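Long-range contacts in alpha-1,3-glucanase (Paenibacillus glycanilyticus, PDB 6K0P), which hydrolyses the alpha-1,3-glucosidic linkages of alpha-1,3-glucan as a member of glycoside hydrolase family 87: residues 217-222 with 242-247; 492-497 with 522-527; 532-537 with 559-564. The protein carries 1 engineered substitution. All blocks are in the same frame, centred on the assembly; numbering follows the deposited sequence.

Interaction 1 of 3, residues 217-222 with 242-247; sequences GEWTIN and TKLVAP. With GLC (alpha-D-glucopyranose), chain D.
Gly-217 to Ile-221 runs beside Thr-242 to Ala-246 as parallel strands whose pairing carries on one residue past their ends, at Ile-221, bound through four backbone hydrogen bonds. Lys-243 uses both its N, given to Gly-217 O, and its O, taken by Trp-219 N; Val-245 does the same two residues on, with its N 2.8 Å from Trp-219 O. In the fourth, Ile-221 N lies 2.9 Å from Val-245 O, 53° out of the plane of that carbonyl. A water shared with Thr-220 OG1 also donates to Val-245 O, which therefore has two partners.

The apolar contacts centre on Ile-221 and Leu-244. Ile-221 CG1 takes the crowded position between backbone N and carbonyl carbon (chi1 48°), and CD1 ends 3.8 Å from Leu-244 CB, the two side chains crossing at about a right angle. Ile-196 of helix 196-204 covers both. An alanine in place of Ile-221 would probably leave a gap beside Leu-244 CB and the Val-245 carbonyl.

Glu-218 and Lys-243 are paired on the face that meets the sugar. Glu-218 OE2 accepts a 2.6 Å bond from glucose O1, while Lys-243 NZ, at the end of a chain extended beyond CG, reaches glucose O5 only weakly at 3.4 Å. One water joins the two, donating to Glu-218 OE2 (2.7 Å) and accepting from Lys-243 NZ (2.8 Å). OE2 and NZ, 5.0 Å apart, are bridged by this water rather than in direct contact, and the opposite charges would probably favour each other. The reducing end of the glucose is probably held by acceptor and donor together.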
loop_
_atom_site.group_PDB
_atom_site.type_symbol
_atom_site.label_atom_id
_atom_site.label_comp_id
_atom_site.label_asym_id
_atom_site.label_seq_id
_atom_site.Cartn_x
_atom_site.Cartn_y
_atom_site.Cartn_z
ATOM N N GLY A 217 17.588 1.887 -19.394
ATOM C CA GLY A 217 17.330 0.736 -20.230
ATOM C C GLY A 217 16.527 -0.325 -19.519
ATOM O O GLY A 217 16.092 -0.115 -18.386
ATOM N N GLU A 218 16.313 -1.457 -20.179
ATOM C CA GLU A 218 15.679 -2.615 -19.570
ATOM C C GLU A 218 16.731 -3.696 -19.408
ATOM O O GLU A 218 17.386 -4.082 -20.382
ATOM C CB GLU A 218 14.544 -3.146 -20.440
ATOM C CG GLU A 218 13.386 -2.183 -20.641
ATOM C CD GLU A 218 12.264 -2.837 -21.424
ATOM O OE1 GLU A 218 12.245 -4.086 -21.487
ATOM O OE2 GLU A 218 11.402 -2.115 -21.951
ATOM N N TRP A 219 16.875 -4.193 -18.183
ATOM C CA TRP A 219 17.953 -5.106 -17.824
ATOM C C TRP A 219 17.331 -6.326 -17.169
ATOM O O TRP A 219 16.626 -6.197 -16.162
ATOM C CB TRP A 219 18.922 -4.408 -16.869
ATOM C CG TRP A 219 19.403 -3.112 -17.441
ATOM C CD1 TRP A 219 18.958 -1.855 -17.136
ATOM C CD2 TRP A 219 20.391 -2.954 -18.464
ATOM N NE1 TRP A 219 19.627 -0.927 -17.895
ATOM C CE2 TRP A 219 20.516 -1.576 -18.713
ATOM C CE3 TRP A 219 21.192 -3.846 -19.182
ATOM C CZ2 TRP A 219 21.403 -1.065 -19.654
ATOM C CZ3 TRP A 219 22.080 -3.334 -20.121
ATOM C CH2 TRP A 219 22.177 -1.960 -20.343
ATOM N N THR A 220 17.572 -7.501 -17.742
ATOM C CA THR A 220 16.959 -8.711 -17.213
ATOM C C THR A 220 17.495 -9.004 -15.819
ATOM O O THR A 220 18.711 -8.996 -15.589
ATOM C CB THR A 220 17.259 -9.892 -18.131
ATOM O OG1 THR A 220 16.544 -9.726 -19.360
ATOM C CG2 THR A 220 16.832 -11.214 -17.475
ATOM N N ILE A 221 16.587 -9.244 -14.884
ATOM C CA ILE A 221 16.923 -9.878 -13.618
ATOM C C ILE A 221 16.218 -11.233 -13.611
ATOM O O ILE A 221 15.003 -11.333 -13.402
ATOM C CB ILE A 221 16.588 -9.005 -12.401
ATOM C CG1 ILE A 221 15.171 -8.428 -12.466
ATOM C CG2 ILE A 221 17.591 -7.859 -12.293
ATOM C CD1 ILE A 221 14.739 -7.778 -11.152
ATOM N N ASN A 222 16.977 -12.290 -13.899
ATOM C CA ASN A 222 16.413 -13.634 -13.944
ATOM C C ASN A 222 16.879 -14.486 -12.774
ATOM O O ASN A 222 16.748 -15.714 -12.808
ATOM C CB ASN A 222 16.686 -14.320 -15.284
ATOM C CG ASN A 222 18.160 -14.549 -15.544
ATOM O OD1 ASN A 222 18.995 -14.422 -14.651
ATOM N ND2 ASN A 222 18.489 -14.889 -16.786
ATOM N N THR A 242 16.031 3.471 -15.514
ATOM C CA THR A 242 16.671 2.179 -15.272
ATOM C C THR A 242 15.588 1.213 -14.820
ATOM O O THR A 242 15.014 1.387 -13.741
ATOM C CB THR A 242 17.733 2.307 -14.186
ATOM O OG1 THR A 242 18.773 3.185 -14.639
ATOM C CG2 THR A 242 18.340 0.932 -13.858
ATOM N N LYS A 243 15.311 0.200 -15.638
ATOM C CA LYS A 243 14.260 -0.777 -15.365
ATOM C C LYS A 243 14.887 -2.158 -15.263
ATOM O O LYS A 243 15.414 -2.676 -16.254
ATOM C CB LYS A 243 13.227 -0.772 -16.496
ATOM C CG LYS A 243 12.562 0.588 -16.694
ATOM C CD LYS A 243 11.701 0.596 -17.956
ATOM C CE LYS A 243 11.081 1.967 -18.203
ATOM N NZ LYS A 243 10.118 1.897 -19.343
ATOM N N LEU A 244 14.804 -2.758 -14.079
ATOM C CA LEU A 244 15.204 -4.145 -13.892
ATOM C C LEU A 244 13.966 -5.000 -14.123
ATOM O O LEU A 244 12.930 -4.782 -13.482
ATOM C CB LEU A 244 15.746 -4.347 -12.479
ATOM C CG LEU A 244 16.818 -3.363 -12.005
ATOM C CD1 LEU A 244 17.355 -3.802 -10.633
ATOM C CD2 LEU A 244 17.953 -3.222 -13.018
ATOM N N VAL A 245 14.050 -5.939 -15.057
ATOM C CA VAL A 245 12.866 -6.601 -15.594
ATOM C C VAL A 245 12.987 -8.106 -15.379
ATOM O O VAL A 245 13.891 -8.747 -15.931
ATOM C CB VAL A 245 12.662 -6.265 -17.082
ATOM C CG1 VAL A 245 11.411 -6.939 -17.616
ATOM C CG2 VAL A 245 12.568 -4.750 -17.278
ATOM N N ALA A 246 12.062 -8.672 -14.603
ATOM C CA ALA A 246 11.967 -10.123 -14.521
ATOM C C ALA A 246 11.504 -10.663 -15.875
ATOM O O ALA A 246 10.760 -9.992 -16.591
ATOM C CB ALA A 246 10.950 -10.520 -13.448
ATOM N N PRO A 247 11.937 -11.880 -16.263
ATOM C CA PRO A 247 11.558 -12.400 -17.587
ATOM C C PRO A 247 10.052 -12.451 -17.752
ATOM O O PRO A 247 9.377 -13.206 -17.049
ATOM C CB PRO A 247 12.173 -13.805 -17.605
ATOM C CG PRO A 247 13.322 -13.711 -16.640
ATOM C CD PRO A 247 12.833 -12.801 -15.545
HETATM C C1 GLC D . 8.239 -1.447 -20.684
HETATM C C2 GLC D . 7.157 -2.504 -20.587
HETATM C C3 GLC D . 5.835 -2.173 -21.292
HETATM C C4 GLC D . 5.494 -0.746 -21.011
HETATM C C5 GLC D . 6.624 0.102 -21.513
HETATM C C6 GLC D . 6.326 1.592 -21.423
HETATM O O1 GLC D . 8.865 -1.559 -21.873
HETATM O O2 GLC D . 7.691 -3.731 -21.011
HETATM O O3 GLC D . 4.802 -2.869 -20.649
HETATM O O4 GLC D . 4.327 -0.418 -21.708
HETATM O O5 GLC D . 7.686 -0.153 -20.642
HETATM O O6 GLC D . 6.031 2.041 -20.124
HETATM O O HOH W 1 11.228 0.600 -21.625
HETATM O O HOH W 2 13.674 -9.804 -18.645
#

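Interaction 2 of 3, residues 492-497 with 522-527; sequences LMFQSM and IKLVVR
Lys-523 and Leu-492 open the run of backbone bonds that joins these parallel segments: Lys-523 N donates to Leu-492 O at 2.8 Å, Lys-523 O receives Phe-494 N, and Val-525 N gives a nearly straight bond (173° at the hydrogen) to Phe-494 O at 2.9 Å. Beyond that the backbones part, and a water takes over, accepting from Ser-496 N and lying within bonding distance of Val-525 O. The polar ends of the long side chains look outside the pair. Lys-523 NZ makes a salt bridge with Asp-454, while Gln-495 OE1 accepts from Trp-466 NE1 and its NE2 bonds O6 of a bound glucose.

Packing divides into two groups. With Leu-492 and Ile-522 lies Phe-494, whose ring runs alongside Leu-524 pointing the same way, CD1 3.8 Å from Leu-524 CD2; Ile-522 CG2 meets the ring at its edge, 4.1 Å from CE1. Val-525 gathers the other contacts. Its CG2, anti to its own carbonyl carbon, is 3.6 Å from Met-493 CG and 3.9 Å from Gln-495 CB, and it also sits 3.4 Å from Phe-494 O. Val-525 thereby lies against the aliphatic part of a sugar-binding glutamine.

Stacking of parallel strands from successive coils, with like-placed aliphatic and aromatic side chains in contact, is characteristic of the parallel beta-helix, right-handed in pectate-lyase-like enzymes; here Gln-495 contributes to a glycan pocket.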
loop_
_atom_site.group_PDB
_atom_site.type_symbol
_atom_site.label_atom_id
_atom_site.label_comp_id
_atom_site.label_asym_id
_atom_site.label_seq_id
_atom_site.Cartn_x
_atom_site.Cartn_y
_atom_site.Cartn_z
ATOM N N LEU A 492 -13.723 4.343 14.690
ATOM C CA LEU A 492 -12.858 3.605 15.603
ATOM C C LEU A 492 -13.603 2.369 16.082
ATOM O O LEU A 492 -14.768 2.461 16.478
ATOM C CB LEU A 492 -12.492 4.481 16.810
ATOM C CG LEU A 492 -11.930 5.861 16.475
ATOM C CD1 LEU A 492 -11.802 6.749 17.724
ATOM C CD2 LEU A 492 -10.579 5.703 15.780
ATOM N N MET A 493 -12.938 1.217 16.047
ATOM C CA MET A 493 -13.565 -0.050 16.393
ATOM C C MET A 493 -12.678 -0.754 17.414
ATOM O O MET A 493 -11.542 -1.130 17.102
ATOM C CB MET A 493 -13.746 -0.899 15.136
ATOM C CG MET A 493 -14.303 -2.289 15.379
ATOM S SD MET A 493 -14.702 -3.050 13.792
ATOM C CE MET A 493 -14.226 -4.755 14.073
ATOM N N PHE A 494 -13.189 -0.926 18.635
ATOM C CA PHE A 494 -12.446 -1.551 19.724
ATOM C C PHE A 494 -13.002 -2.948 19.970
ATOM O O PHE A 494 -14.224 -3.136 19.996
ATOM C CB PHE A 494 -12.609 -0.742 21.018
ATOM C CG PHE A 494 -12.020 0.642 20.960
ATOM C CD1 PHE A 494 -12.734 1.695 20.400
ATOM C CD2 PHE A 494 -10.761 0.898 21.491
ATOM C CE1 PHE A 494 -12.197 2.981 20.353
ATOM C CE2 PHE A 494 -10.220 2.170 21.447
ATOM C CZ PHE A 494 -10.939 3.215 20.884
ATOM N N GLN A 495 -12.116 -3.923 20.177
ATOM C CA GLN A 495 -12.549 -5.311 20.308
ATOM C C GLN A 495 -11.552 -6.101 21.145
ATOM O O GLN A 495 -10.342 -5.909 21.008
ATOM C CB GLN A 495 -12.665 -5.956 18.916
ATOM C CG GLN A 495 -13.086 -7.434 18.900
ATOM C CD GLN A 495 -13.081 -8.026 17.491
ATOM O OE1 GLN A 495 -12.969 -7.296 16.502
ATOM N NE2 GLN A 495 -13.195 -9.348 17.396
ATOM N N SER A 496 -12.067 -6.988 22.007
ATOM C CA SER A 496 -11.250 -7.910 22.798
ATOM C C SER A 496 -11.561 -9.342 22.393
ATOM O O SER A 496 -12.732 -9.742 22.356
ATOM C CB SER A 496 -11.535 -7.770 24.301
ATOM O OG SER A 496 -11.036 -6.545 24.796
ATOM N N MET A 497 -10.514 -10.112 22.114
ATOM C CA MET A 497 -10.660 -11.539 21.875
ATOM C C MET A 497 -11.028 -12.249 23.173
ATOM O O MET A 497 -10.380 -12.052 24.207
ATOM C CB MET A 497 -9.333 -12.088 21.348
ATOM C CG MET A 497 -9.252 -13.599 21.243
ATOM S SD MET A 497 -7.641 -14.053 20.562
ATOM C CE MET A 497 -7.645 -15.832 20.763
ATOM N N ILE A 522 -17.939 5.395 16.634
ATOM C CA ILE A 522 -17.154 4.479 17.452
ATOM C C ILE A 522 -17.987 3.229 17.683
ATOM O O ILE A 522 -19.172 3.326 18.021
ATOM C CB ILE A 522 -16.783 5.132 18.799
ATOM C CG1 ILE A 522 -15.931 6.382 18.557
ATOM C CG2 ILE A 522 -16.076 4.124 19.724
ATOM C CD1 ILE A 522 -15.824 7.294 19.750
ATOM N N LYS A 523 -17.385 2.057 17.481
ATOM C CA LYS A 523 -18.033 0.794 17.811
ATOM C C LYS A 523 -17.190 0.055 18.838
ATOM O O LYS A 523 -15.998 -0.197 18.612
ATOM C CB LYS A 523 -18.246 -0.090 16.582
ATOM C CG LYS A 523 -18.874 -1.436 16.962
ATOM C CD LYS A 523 -19.359 -2.211 15.746
ATOM C CE LYS A 523 -19.885 -3.590 16.142
ATOM N NZ LYS A 523 -20.358 -4.383 14.957
ATOM N N LEU A 524 -17.804 -0.269 19.974
ATOM C CA LEU A 524 -17.256 -1.247 20.903
ATOM C C LEU A 524 -17.883 -2.584 20.526
ATOM O O LEU A 524 -19.097 -2.766 20.665
ATOM C CB LEU A 524 -17.574 -0.845 22.345
ATOM C CG LEU A 524 -17.284 0.606 22.749
ATOM C CD1 LEU A 524 -17.615 0.834 24.239
ATOM C CD2 LEU A 524 -15.836 1.017 22.473
ATOM N N VAL A 525 -17.077 -3.498 19.995
ATOM C CA VAL A 525 -17.613 -4.763 19.501
ATOM C C VAL A 525 -18.123 -5.577 20.684
ATOM O O VAL A 525 -17.378 -5.860 21.629
ATOM C CB VAL A 525 -16.557 -5.529 18.691
ATOM C CG1 VAL A 525 -17.125 -6.864 18.177
ATOM C CG2 VAL A 525 -16.053 -4.658 17.533
ATOM N N VAL A 526 -19.397 -5.964 20.628
ATOM C CA VAL A 526 -20.040 -6.691 21.720
ATOM C C VAL A 526 -19.960 -8.197 21.518
ATOM O O VAL A 526 -19.687 -8.947 22.460
ATOM C CB VAL A 526 -21.502 -6.212 21.853
ATOM C CG1 VAL A 526 -22.251 -7.042 22.894
ATOM C CG2 VAL A 526 -21.542 -4.753 22.220
ATOM N N ARG A 527 -20.215 -8.664 20.297
ATOM C CA ARG A 527 -20.135 -10.088 19.994
ATOM C C ARG A 527 -19.803 -10.188 18.509
ATOM O O ARG A 527 -20.697 -10.081 17.660
ATOM C CB ARG A 527 -21.440 -10.803 20.334
ATOM C CG ARG A 527 -21.396 -12.305 20.069
ATOM C CD ARG A 527 -22.675 -13.020 20.531
ATOM N NE ARG A 527 -23.856 -12.715 19.721
ATOM C CZ ARG A 527 -24.822 -11.879 20.096
ATOM N NH1 ARG A 527 -24.744 -11.251 21.262
ATOM N NH2 ARG A 527 -25.868 -11.668 19.302
HETATM O O HOH W 3 -14.931 -7.217 21.957
#

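Interaction 3 of 3, residues 532-537 with 559-564; sequences QGPAYG and QSPNFT. With SO4 (sulfate ion), chain E.
Tyr-536 and Asn-562 stack flat on each other, ring and amide planes only 7° apart. Asn-562 CB lies over the ring centre, 3.6 Å from the centroid in a CH-pi contact, and CG follows outward to 3.4 Å from Tyr-536 CZ. On the backbone, Gly-537 N donates to Asn-562 O and Gly-537 O accepts from Thr-564 N, both at 2.9 Å. Ala-535 packs its CB 3.5 Å from Phe-563 CD1, while its carbonyl O stands close to Phe-563 CB.

These bonds begin the parallel pairing of strand 537-541 with strand 563-569, near the C-terminal end of the beta-helix.

Waters bridge the two segments. One donates to both Ala-535 O and Asn-562 OD1 and accepts from Asn-562 N, so the amide that covers the tyrosine is tied to the opposite backbone; another spans Ala-535 N and Ser-560 OG. A type I turn from Ser-560 to Phe-563 presents Asn-562, whose CG stands anti to its carbonyl carbon (chi1 -41°), which lays it over the tyrosine ring. Farther out, Ser-560 OG is held by Gly-556 O, and Gln-559 NE2 gives a 2.9 Å bond to O1 of a sulfate that probably came from the crystallisation liquor.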
loop_
_atom_site.group_PDB
_atom_site.type_symbol
_atom_site.label_atom_id
_atom_site.label_comp_id
_atom_site.label_asym_id
_atom_site.label_seq_id
_atom_site.Cartn_x
_atom_site.Cartn_y
_atom_site.Cartn_z
ATOM N N GLN A 532 -17.741 -15.060 21.204
ATOM C CA GLN A 532 -16.957 -13.866 21.475
ATOM C C GLN A 532 -17.776 -12.862 22.271
ATOM O O GLN A 532 -19.002 -12.790 22.139
ATOM C CB GLN A 532 -16.478 -13.228 20.167
ATOM C CG GLN A 532 -15.406 -14.047 19.491
ATOM C CD GLN A 532 -14.195 -14.209 20.374
ATOM O OE1 GLN A 532 -13.590 -13.225 20.794
ATOM N NE2 GLN A 532 -13.843 -15.455 20.680
ATOM N N GLY A 533 -17.086 -12.085 23.100
ATOM C CA GLY A 533 -17.732 -11.134 23.970
ATOM C C GLY A 533 -17.166 -9.734 23.839
ATOM O O GLY A 533 -16.427 -9.425 22.901
ATOM N N PRO A 534 -17.499 -8.865 24.781
ATOM C CA PRO A 534 -17.192 -7.433 24.657
ATOM C C PRO A 534 -15.773 -7.095 25.119
ATOM O O PRO A 534 -15.007 -7.947 25.569
ATOM C CB PRO A 534 -18.237 -6.785 25.566
ATOM C CG PRO A 534 -18.517 -7.838 26.610
ATOM C CD PRO A 534 -18.391 -9.160 25.920
ATOM N N ALA A 535 -15.441 -5.808 25.014
ATOM C CA ALA A 535 -14.069 -5.354 25.195
ATOM C C ALA A 535 -13.752 -5.142 26.670
ATOM O O ALA A 535 -14.634 -4.831 27.479
ATOM C CB ALA A 535 -13.833 -4.050 24.434
ATOM N N TYR A 536 -12.469 -5.292 27.007
ATOM C CA TYR A 536 -11.984 -5.205 28.381
ATOM C C TYR A 536 -10.972 -4.078 28.513
ATOM O O TYR A 536 -10.021 -3.993 27.726
ATOM C CB TYR A 536 -11.336 -6.521 28.815
ATOM C CG TYR A 536 -12.352 -7.540 29.275
ATOM C CD1 TYR A 536 -13.236 -8.132 28.371
ATOM C CD2 TYR A 536 -12.440 -7.897 30.614
ATOM C CE1 TYR A 536 -14.179 -9.056 28.800
ATOM C CE2 TYR A 536 -13.385 -8.813 31.047
ATOM C CZ TYR A 536 -14.245 -9.386 30.139
ATOM O OH TYR A 536 -15.172 -10.305 30.585
ATOM N N GLY A 537 -11.163 -3.237 29.526
ATOM C CA GLY A 537 -10.235 -2.163 29.827
ATOM C C GLY A 537 -10.895 -0.818 29.624
ATOM O O GLY A 537 -11.892 -0.504 30.279
ATOM N N GLN A 559 -23.483 -2.152 26.533
ATOM C CA GLN A 559 -23.328 -3.600 26.484
ATOM C C GLN A 559 -21.904 -4.053 26.750
ATOM O O GLN A 559 -21.602 -5.241 26.587
ATOM C CB GLN A 559 -23.774 -4.137 25.123
ATOM C CG GLN A 559 -25.218 -3.861 24.787
ATOM C CD GLN A 559 -25.532 -4.261 23.365
ATOM O OE1 GLN A 559 -25.817 -5.429 23.088
ATOM N NE2 GLN A 559 -25.435 -3.301 22.446
ATOM N N SER A 560 -21.026 -3.134 27.143
ATOM C CA SER A 560 -19.617 -3.437 27.389
ATOM C C SER A 560 -19.285 -3.086 28.834
ATOM O O SER A 560 -18.618 -2.074 29.106
ATOM C CB SER A 560 -18.712 -2.729 26.385
ATOM O OG SER A 560 -19.173 -2.966 25.059
ATOM N N PRO A 561 -19.739 -3.910 29.790
ATOM C CA PRO A 561 -19.575 -3.571 31.211
ATOM C C PRO A 561 -18.150 -3.671 31.717
ATOM O O PRO A 561 -17.894 -3.222 32.841
ATOM C CB PRO A 561 -20.481 -4.589 31.918
ATOM C CG PRO A 561 -20.480 -5.771 31.019
ATOM C CD PRO A 561 -20.424 -5.204 29.608
ATOM N N ASN A 562 -17.226 -4.248 30.945
ATOM C CA ASN A 562 -15.828 -4.369 31.337
ATOM C C ASN A 562 -14.945 -3.305 30.694
ATOM O O ASN A 562 -13.718 -3.361 30.848
ATOM C CB ASN A 562 -15.292 -5.756 30.963
ATOM C CG ASN A 562 -16.290 -6.864 31.234
ATOM O OD1 ASN A 562 -17.029 -7.297 30.338
ATOM N ND2 ASN A 562 -16.316 -7.337 32.478
ATOM N N PHE A 563 -15.537 -2.357 29.967
ATOM C CA PHE A 563 -14.807 -1.355 29.200
ATOM C C PHE A 563 -15.313 0.022 29.596
ATOM O O PHE A 563 -16.525 0.264 29.581
ATOM C CB PHE A 563 -15.037 -1.559 27.695
ATOM C CG PHE A 563 -14.110 -0.744 26.818
ATOM C CD1 PHE A 563 -12.898 -1.273 26.421
ATOM C CD2 PHE A 563 -14.449 0.539 26.392
ATOM C CE1 PHE A 563 -12.033 -0.548 25.605
ATOM C CE2 PHE A 563 -13.578 1.267 25.571
ATOM C CZ PHE A 563 -12.374 0.712 25.187
ATOM N N THR A 564 -14.397 0.923 29.944
ATOM C CA THR A 564 -14.758 2.278 30.353
ATOM C C THR A 564 -14.354 3.273 29.273
ATOM O O THR A 564 -13.165 3.423 28.969
ATOM C CB THR A 564 -14.101 2.646 31.683
ATOM O OG1 THR A 564 -14.603 1.782 32.711
ATOM C CG2 THR A 564 -14.407 4.096 32.032
HETATM S S SO4 E . -25.342 0.297 23.473
HETATM O O1 SO4 E . -24.613 -0.887 23.878
HETATM O O2 SO4 E . -26.778 0.053 23.739
HETATM O O3 SO4 E . -24.907 1.467 24.216
HETATM O O4 SO4 E . -25.155 0.598 22.048
HETATM O O HOH W 4 -17.071 -3.968 23.642
HETATM O O HOH W 5 -17.254 -5.354 28.368
HETATM O O HOH W 6 -18.372 -9.595 29.951
#

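How the interactions relate
Interactions 1 and 2 touch two different sugar sites on opposite sides of the chain's centre, their own centres about 47 Å apart; a third glycan pocket, including Trp-311 and Tyr-422, draws on none of their residues. Interaction 3 lies about 54 Å from interaction 1 but only about 8 Å from interaction 2, centre to centre. There the two join directly: Ser-496 OG probably accepts from Tyr-536 N at 2.9 Å, and Arg-527 CG packs on Gln-532 O. The chain linking 522-527 to 532-537 carries Glu-529, which shares a pocket with Gln-495, yet the Ala-535 side chain stays about 12 Å from a bound glucose.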